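Local coordinates for factor essential for expression of methicillin resistance (PDB 1LRZ), which adds the second and third glycines of the pentaglycine interpeptide bridge of staphylococcal peptidoglycan, using glycyl-tRNA as donor, at residues 50-62 with 68-80. Residues are numbered along the deposited sequence; the frame is centred on the assembly and turned at random.
Sequences NEVIAACLLTAVP and KYFYSNRGPVIDY
Ala-60 sets its methyl squarely over the middle of the Phe-70 ring, CB lying 3.7 Å from the ring centroid and 10° off the normal, a CH-pi contact across a non-hydrogen-bonded antiparallel pair. Leu-58 CD1 approaches the same ring obliquely, and His-41 of the next strand meets it edge-to-face. Paired backbone bonds join Thr-59 with Tyr-71 and Val-61 with Tyr-69, the shortest running from Tyr-69 N to Val-61 O at 2.7 Å. Between Thr-59 and Ala-55 the pairing lapses and shifts by two residues, because 68-80 detours through a type I' turn from Ser-72 to Gly-75 and a cis peptide before Pro-76. Cys-56 lies against this break. Its side chain points toward 68-80, and a chi1 of -164° swings SG away from its own backbone N to lie 3.4 Å from Ser-72 O, while Cys-56 CB packs on Pro-76 CB at 3.6 Å. Ser-72 OG braces the turn by donating to Gly-75 O from above the carbonyl plane. Pairing resumes at Ala-55 and Val-77, and Ala-54 CB lies 3.7 Å from Ile-78 CG1 on the side covered by helix 83-98. The ends are looser: the Ile-53 side chain comes no nearer than 6.5 Å to 68-80, and at the exposed Pro-62 end Val-61 CB reaches only the edge of the Tyr-69 ring, at 4.5 Å from CD2. The extended Lys-68 chain leads away to a salt bridge with Glu-39. Together the segments form an interrupted antiparallel beta hairpin, two central strands of the mixed seven-stranded sheet in this FemABX-family protein.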
ATOM      1  N   ASN A  50     -10.259  15.059 -29.644  1.00 47.37           N
ATOM      2  CA  ASN A  50     -10.832  13.818 -29.133  1.00 47.78           C
ATOM      3  C   ASN A  50      -9.902  13.181 -28.098  1.00 43.76           C
ATOM      4  O   ASN A  50      -9.935  11.967 -27.885  1.00 44.25           O
ATOM      5  CB  ASN A  50     -11.095  12.836 -30.282  1.00 52.40           C
ATOM      6  CG  ASN A  50     -12.070  13.387 -31.315  1.00 59.63           C
ATOM      7  OD1 ASN A  50     -13.192  13.779 -30.981  1.00 63.49           O
ATOM      8  ND2 ASN A  50     -11.644  13.414 -32.582  1.00 62.35           N
ATOM      9  N   GLU A  51      -9.076  14.012 -27.468  1.00 40.45           N
ATOM     10  CA  GLU A  51      -8.158  13.544 -26.435  1.00 38.37           C
ATOM     11  C   GLU A  51      -8.796  13.644 -25.044  1.00 32.68           C
ATOM     12  O   GLU A  51      -9.352  14.686 -24.697  1.00 31.03           O
ATOM     13  CB  GLU A  51      -6.884  14.384 -26.420  1.00 40.24           C
ATOM     14  CG  GLU A  51      -6.030  14.298 -27.661  1.00 45.55           C
ATOM     15  CD  GLU A  51      -4.779  15.145 -27.540  1.00 48.62           C
ATOM     16  OE1 GLU A  51      -4.915  16.382 -27.413  1.00 50.01           O
ATOM     17  OE2 GLU A  51      -3.665  14.575 -27.565  1.00 51.36           O
ATOM     18  N   VAL A  52      -8.726  12.573 -24.250  1.00 28.74           N
ATOM     19  CA  VAL A  52      -9.282  12.632 -22.896  1.00 23.48           C
ATOM     20  C   VAL A  52      -8.384  13.522 -22.029  1.00 21.66           C
ATOM     21  O   VAL A  52      -7.165  13.323 -21.982  1.00 22.41           O
ATOM     22  CB  VAL A  52      -9.351  11.237 -22.237  1.00 23.65           C
ATOM     23  CG1 VAL A  52      -9.797  11.377 -20.757  1.00 19.10           C
ATOM     24  CG2 VAL A  52     -10.317  10.348 -23.000  1.00 21.43           C
ATOM     25  N   ILE A  53      -8.980  14.504 -21.355  1.00 19.05           N
ATOM     26  CA  ILE A  53      -8.219  15.381 -20.474  1.00 19.76           C
ATOM     27  C   ILE A  53      -8.762  15.368 -19.032  1.00 20.57           C
ATOM     28  O   ILE A  53      -8.350  16.175 -18.200  1.00 23.23           O
ATOM     29  CB  ILE A  53      -8.184  16.845 -20.998  1.00 20.76           C
ATOM     30  CG1 ILE A  53      -9.605  17.398 -21.142  1.00 19.31           C
ATOM     31  CG2 ILE A  53      -7.450  16.891 -22.339  1.00 19.71           C
ATOM     32  CD1 ILE A  53      -9.646  18.884 -21.487  1.00 23.68           C
ATOM     33  N   ALA A  54      -9.682  14.452 -18.746  1.00 19.78           N
ATOM     34  CA  ALA A  54     -10.256  14.304 -17.402  1.00 18.37           C
ATOM     35  C   ALA A  54     -11.127  13.069 -17.407  1.00 18.84           C
ATOM     36  O   ALA A  54     -11.768  12.760 -18.412  1.00 19.27           O
ATOM     37  CB  ALA A  54     -11.091  15.521 -17.025  1.00 19.34           C
ATOM     38  N   ALA A  55     -11.157  12.358 -16.287  1.00 16.88           N
ATOM     39  CA  ALA A  55     -11.960  11.145 -16.207  1.00 16.51           C
ATOM     40  C   ALA A  55     -12.371  10.823 -14.778  1.00 19.30           C
ATOM     41  O   ALA A  55     -11.742  11.268 -13.815  1.00 19.24           O
ATOM     42  CB  ALA A  55     -11.170   9.960 -16.783  1.00 14.17           C
ATOM     43  N   CYS A  56     -13.430  10.037 -14.642  1.00 18.19           N
ATOM     44  CA  CYS A  56     -13.865   9.620 -13.329  1.00 19.70           C
ATOM     45  C   CYS A  56     -14.794   8.442 -13.411  1.00 20.61           C
ATOM     46  O   CYS A  56     -15.726   8.406 -14.232  1.00 17.61           O
ATOM     47  CB  CYS A  56     -14.567  10.750 -12.578  1.00 19.88           C
ATOM     48  SG  CYS A  56     -14.708  10.429 -10.790  1.00 22.70           S
ATOM     49  N   LEU A  57     -14.506   7.457 -12.576  1.00 16.68           N
ATOM     50  CA  LEU A  57     -15.343   6.287 -12.484  1.00 18.32           C
ATOM     51  C   LEU A  57     -16.316   6.654 -11.362  1.00 18.42           C
ATOM     52  O   LEU A  57     -15.904   7.089 -10.284  1.00 18.69           O
ATOM     53  CB  LEU A  57     -14.502   5.065 -12.117  1.00 20.41           C
ATOM     54  CG  LEU A  57     -15.235   3.748 -11.875  1.00 23.39           C
ATOM     55  CD1 LEU A  57     -14.216   2.612 -11.900  1.00 26.20           C
ATOM     56  CD2 LEU A  57     -15.950   3.779 -10.532  1.00 23.06           C
ATOM     57  N   LEU A  58     -17.605   6.518 -11.634  1.00 19.88           N
ATOM     58  CA  LEU A  58     -18.638   6.838 -10.655  1.00 20.50           C
ATOM     59  C   LEU A  58     -19.475   5.601 -10.410  1.00 20.79           C
ATOM     60  O   LEU A  58     -19.689   4.805 -11.328  1.00 21.71           O
ATOM     61  CB  LEU A  58     -19.574   7.926 -11.195  1.00 23.75           C
ATOM     62  CG  LEU A  58     -19.027   9.260 -11.718  1.00 25.25           C
ATOM     63  CD1 LEU A  58     -20.148   9.994 -12.465  1.00 25.91           C
ATOM     64  CD2 LEU A  58     -18.505  10.093 -10.565  1.00 22.88           C
ATOM     65  N   THR A  59     -19.926   5.426  -9.173  1.00 19.58           N
ATOM     66  CA  THR A  59     -20.805   4.316  -8.849  1.00 21.80           C
ATOM     67  C   THR A  59     -22.052   4.943  -8.240  1.00 21.57           C
ATOM     68  O   THR A  59     -21.987   5.989  -7.593  1.00 19.60           O
ATOM     69  CB  THR A  59     -20.183   3.314  -7.844  1.00 23.44           C
ATOM     70  OG1 THR A  59     -19.618   4.026  -6.737  1.00 22.33           O
ATOM     71  CG2 THR A  59     -19.124   2.445  -8.538  1.00 26.80           C
ATOM     72  N   ALA A  60     -23.193   4.312  -8.468  1.00 23.75           N
ATOM     73  CA  ALA A  60     -24.452   4.827  -7.954  1.00 25.13           C
ATOM     74  C   ALA A  60     -25.213   3.718  -7.260  1.00 25.42           C
ATOM     75  O   ALA A  60     -25.212   2.574  -7.710  1.00 26.92           O
ATOM     76  CB  ALA A  60     -25.278   5.406  -9.098  1.00 25.82           C
ATOM     77  N   VAL A  61     -25.852   4.073  -6.153  1.00 26.82           N
ATOM     78  CA  VAL A  61     -26.644   3.144  -5.358  1.00 26.56           C
ATOM     79  C   VAL A  61     -28.023   3.775  -5.083  1.00 26.89           C
ATOM     80  O   VAL A  61     -28.122   4.967  -4.788  1.00 24.75           O
ATOM     81  CB  VAL A  61     -25.918   2.841  -4.018  1.00 28.33           C
ATOM     82  CG1 VAL A  61     -26.894   2.338  -2.984  1.00 30.38           C
ATOM     83  CG2 VAL A  61     -24.814   1.798  -4.254  1.00 29.33           C
ATOM     84  N   PRO A  62     -29.103   2.985  -5.191  1.00 24.71           N
ATOM     85  CA  PRO A  62     -30.443   3.524  -4.940  1.00 24.03           C
ATOM     86  C   PRO A  62     -30.664   3.961  -3.496  1.00 22.14           C
ATOM     87  O   PRO A  62     -30.281   3.263  -2.561  1.00 24.09           O
ATOM     88  CB  PRO A  62     -31.367   2.376  -5.357  1.00 24.62           C
ATOM     89  CG  PRO A  62     -30.528   1.161  -5.141  1.00 31.41           C
ATOM     90  CD  PRO A  62     -29.170   1.588  -5.647  1.00 24.77           C
ATOM     91  N   LYS A  68     -30.674   8.292  -6.281  1.00 21.45           N
ATOM     92  CA  LYS A  68     -29.402   7.587  -6.254  1.00 21.15           C
ATOM     93  C   LYS A  68     -28.308   8.370  -5.549  1.00 21.18           C
ATOM     94  O   LYS A  68     -28.238   9.602  -5.634  1.00 20.58           O
ATOM     95  CB  LYS A  68     -28.942   7.282  -7.682  1.00 21.59           C
ATOM     96  CG  LYS A  68     -29.819   6.287  -8.415  1.00 24.91           C
ATOM     97  CD  LYS A  68     -29.478   6.283  -9.879  1.00 33.51           C
ATOM     98  CE  LYS A  68     -30.412   5.392 -10.677  1.00 33.31           C
ATOM     99  NZ  LYS A  68     -30.081   5.524 -12.124  1.00 35.16           N
ATOM    100  N   TYR A  69     -27.460   7.627  -4.852  1.00 18.18           N
ATOM    101  CA  TYR A  69     -26.312   8.180  -4.162  1.00 18.84           C
ATOM    102  C   TYR A  69     -25.146   7.971  -5.130  1.00 19.21           C
ATOM    103  O   TYR A  69     -24.815   6.831  -5.460  1.00 19.27           O
ATOM    104  CB  TYR A  69     -26.069   7.410  -2.861  1.00 21.60           C
ATOM    105  CG  TYR A  69     -24.654   7.500  -2.345  1.00 26.15           C
ATOM    106  CD1 TYR A  69     -24.068   8.727  -2.074  1.00 23.30           C
ATOM    107  CD2 TYR A  69     -23.897   6.345  -2.135  1.00 29.80           C
ATOM    108  CE1 TYR A  69     -22.762   8.815  -1.604  1.00 26.80           C
ATOM    109  CE2 TYR A  69     -22.581   6.416  -1.665  1.00 30.81           C
ATOM    110  CZ  TYR A  69     -22.021   7.657  -1.400  1.00 29.47           C
ATOM    111  OH  TYR A  69     -20.725   7.740  -0.939  1.00 26.60           O
ATOM    112  N   PHE A  70     -24.564   9.062  -5.622  1.00 19.09           N
ATOM    113  CA  PHE A  70     -23.422   8.973  -6.537  1.00 19.75           C
ATOM    114  C   PHE A  70     -22.110   9.213  -5.769  1.00 20.82           C
ATOM    115  O   PHE A  70     -22.007  10.153  -4.971  1.00 19.07           O
ATOM    116  CB  PHE A  70     -23.553   9.996  -7.679  1.00 20.40           C
ATOM    117  CG  PHE A  70     -24.279   9.466  -8.894  1.00 23.67           C
ATOM    118  CD1 PHE A  70     -25.669   9.389  -8.916  1.00 21.22           C
ATOM    119  CD2 PHE A  70     -23.566   9.048 -10.021  1.00 22.84           C
ATOM    120  CE1 PHE A  70     -26.344   8.901 -10.051  1.00 24.45           C
ATOM    121  CE2 PHE A  70     -24.225   8.561 -11.153  1.00 22.93           C
ATOM    122  CZ  PHE A  70     -25.620   8.490 -11.170  1.00 19.05           C
ATOM    123  N   TYR A  71     -21.119   8.356  -6.026  1.00 20.32           N
ATOM    124  CA  TYR A  71     -19.804   8.418  -5.373  1.00 18.59           C
ATOM    125  C   TYR A  71     -18.681   8.458  -6.433  1.00 20.43           C
ATOM    126  O   TYR A  71     -18.694   7.662  -7.380  1.00 18.29           O
ATOM    127  CB  TYR A  71     -19.651   7.191  -4.452  1.00 17.36           C
ATOM    128  CG  TYR A  71     -18.290   7.054  -3.793  1.00 21.56           C
ATOM    129  CD1 TYR A  71     -17.730   8.113  -3.076  1.00 16.03           C
ATOM    130  CD2 TYR A  71     -17.556   5.865  -3.899  1.00 17.19           C
ATOM    131  CE1 TYR A  71     -16.469   8.000  -2.489  1.00 19.06           C
ATOM    132  CE2 TYR A  71     -16.296   5.740  -3.315  1.00 17.90           C
ATOM    133  CZ  TYR A  71     -15.758   6.810  -2.616  1.00 18.26           C
ATOM    134  OH  TYR A  71     -14.501   6.706  -2.071  1.00 16.99           O
ATOM    135  N   SER A  72     -17.720   9.378  -6.283  1.00 18.40           N
ATOM    136  CA  SER A  72     -16.629   9.513  -7.261  1.00 18.70           C
ATOM    137  C   SER A  72     -15.445   8.546  -7.130  1.00 18.43           C
ATOM    138  O   SER A  72     -14.485   8.631  -7.899  1.00 17.11           O
ATOM    139  CB  SER A  72     -16.092  10.949  -7.268  1.00 18.11           C
ATOM    140  OG  SER A  72     -15.399  11.239  -6.064  1.00 21.71           O
ATOM    141  N   ASN A  73     -15.487   7.653  -6.146  1.00 15.71           N
ATOM    142  CA  ASN A  73     -14.427   6.663  -5.982  1.00 17.52           C
ATOM    143  C   ASN A  73     -12.983   7.190  -6.035  1.00 16.02           C
ATOM    144  O   ASN A  73     -12.167   6.675  -6.802  1.00 13.86           O
ATOM    145  CB  ASN A  73     -14.587   5.566  -7.046  1.00 16.84           C
ATOM    146  CG  ASN A  73     -15.922   4.830  -6.937  1.00 25.41           C
ATOM    147  OD1 ASN A  73     -16.974   5.353  -7.332  1.00 26.82           O
ATOM    148  ND2 ASN A  73     -15.889   3.619  -6.395  1.00 17.03           N
ATOM    149  N   ARG A  74     -12.667   8.192  -5.220  1.00 16.41           N
ATOM    150  CA  ARG A  74     -11.318   8.778  -5.179  1.00 19.06           C
ATOM    151  C   ARG A  74     -10.947   9.557  -6.437  1.00 19.18           C
ATOM    152  O   ARG A  74      -9.789   9.951  -6.621  1.00 18.09           O
ATOM    153  CB  ARG A  74     -10.261   7.689  -4.933  1.00 22.29           C
ATOM    154  CG  ARG A  74      -9.990   7.391  -3.466  1.00 28.41           C
ATOM    155  CD  ARG A  74      -9.638   8.661  -2.743  1.00 33.44           C
ATOM    156  NE  ARG A  74      -9.031   8.468  -1.431  1.00 34.48           N
ATOM    157  CZ  ARG A  74      -8.814   9.470  -0.589  1.00 33.99           C
ATOM    158  NH1 ARG A  74      -8.249   9.255   0.593  1.00 30.54           N
ATOM    159  NH2 ARG A  74      -9.195  10.693  -0.934  1.00 32.36           N
ATOM    160  N   GLY A  75     -11.927   9.769  -7.307  1.00 19.77           N
ATOM    161  CA  GLY A  75     -11.679  10.518  -8.526  1.00 18.79           C
ATOM    162  C   GLY A  75     -12.250  11.908  -8.339  1.00 20.30           C
ATOM    163  O   GLY A  75     -12.718  12.222  -7.251  1.00 20.08           O
ATOM    164  N   PRO A  76     -12.271  12.751  -9.378  1.00 20.25           N
ATOM    165  CA  PRO A  76     -11.783  12.493 -10.736  1.00 21.43           C
ATOM    166  C   PRO A  76     -10.274  12.626 -10.927  1.00 22.69           C
ATOM    167  O   PRO A  76      -9.566  13.169 -10.080  1.00 21.67           O
ATOM    168  CB  PRO A  76     -12.530  13.532 -11.563  1.00 20.63           C
ATOM    169  CG  PRO A  76     -12.600  14.692 -10.629  1.00 22.59           C
ATOM    170  CD  PRO A  76     -12.968  14.050  -9.309  1.00 21.69           C
ATOM    171  N   VAL A  77      -9.800  12.116 -12.054  1.00 19.14           N
ATOM    172  CA  VAL A  77      -8.392  12.219 -12.416  1.00 20.79           C
ATOM    173  C   VAL A  77      -8.420  13.371 -13.418  1.00 22.42           C
ATOM    174  O   VAL A  77      -9.092  13.293 -14.447  1.00 21.07           O
ATOM    175  CB  VAL A  77      -7.898  10.929 -13.080  1.00 18.27           C
ATOM    176  CG1 VAL A  77      -6.414  11.042 -13.394  1.00 18.77           C
ATOM    177  CG2 VAL A  77      -8.164   9.735 -12.138  1.00 16.03           C
ATOM    178  N   ILE A  78      -7.713  14.448 -13.095  1.00 21.59           N
ATOM    179  CA  ILE A  78      -7.712  15.631 -13.936  1.00 21.08           C
ATOM    180  C   ILE A  78      -6.528  16.504 -13.518  1.00 23.07           C
ATOM    181  O   ILE A  78      -5.988  16.340 -12.417  1.00 19.57           O
ATOM    182  CB  ILE A  78      -9.058  16.384 -13.725  1.00 23.06           C
ATOM    183  CG1 ILE A  78      -9.160  17.626 -14.612  1.00 24.20           C
ATOM    184  CG2 ILE A  78      -9.194  16.784 -12.268  1.00 24.56           C
ATOM    185  CD1 ILE A  78     -10.533  18.279 -14.528  1.00 25.73           C
ATOM    186  N   ASP A  79      -6.114  17.417 -14.390  1.00 21.60           N
ATOM    187  CA  ASP A  79      -5.008  18.317 -14.056  1.00 22.95           C
ATOM    188  C   ASP A  79      -5.550  19.367 -13.091  1.00 22.18           C
ATOM    189  O   ASP A  79      -6.242  20.311 -13.501  1.00 20.65           O
ATOM    190  CB  ASP A  79      -4.454  18.968 -15.334  1.00 22.59           C
ATOM    191  CG  ASP A  79      -3.519  20.140 -15.048  1.00 23.34           C
ATOM    192  OD1 ASP A  79      -2.952  20.205 -13.935  1.00 22.69           O
ATOM    193  OD2 ASP A  79      -3.340  20.987 -15.953  1.00 24.04           O
ATOM    194  N   TYR A  80      -5.240  19.210 -11.805  1.00 21.66           N
ATOM    195  CA  TYR A  80      -5.745  20.147 -10.807  1.00 21.60           C
ATOM    196  C   TYR A  80      -5.072  21.514 -10.768  1.00 24.02           C
ATOM    197  O   TYR A  80      -5.456  22.353  -9.962  1.00 26.92           O
ATOM    198  CB  TYR A  80      -5.739  19.512  -9.407  1.00 21.53           C
ATOM    199  CG  TYR A  80      -6.857  18.513  -9.192  1.00 22.72           C
ATOM    200  CD1 TYR A  80      -6.646  17.147  -9.388  1.00 20.45           C
ATOM    201  CD2 TYR A  80      -8.138  18.937  -8.797  1.00 22.26           C
ATOM    202  CE1 TYR A  80      -7.684  16.222  -9.192  1.00 23.34           C
ATOM    203  CE2 TYR A  80      -9.179  18.024  -8.601  1.00 21.32           C
ATOM    204  CZ  TYR A  80      -8.946  16.670  -8.796  1.00 23.00           C
ATOM    205  OH  TYR A  80      -9.961  15.755  -8.597  1.00 22.65           O
TER
HETATM  206  O   HOH W   1      -6.167  17.343 -17.617  1.00 28.71           O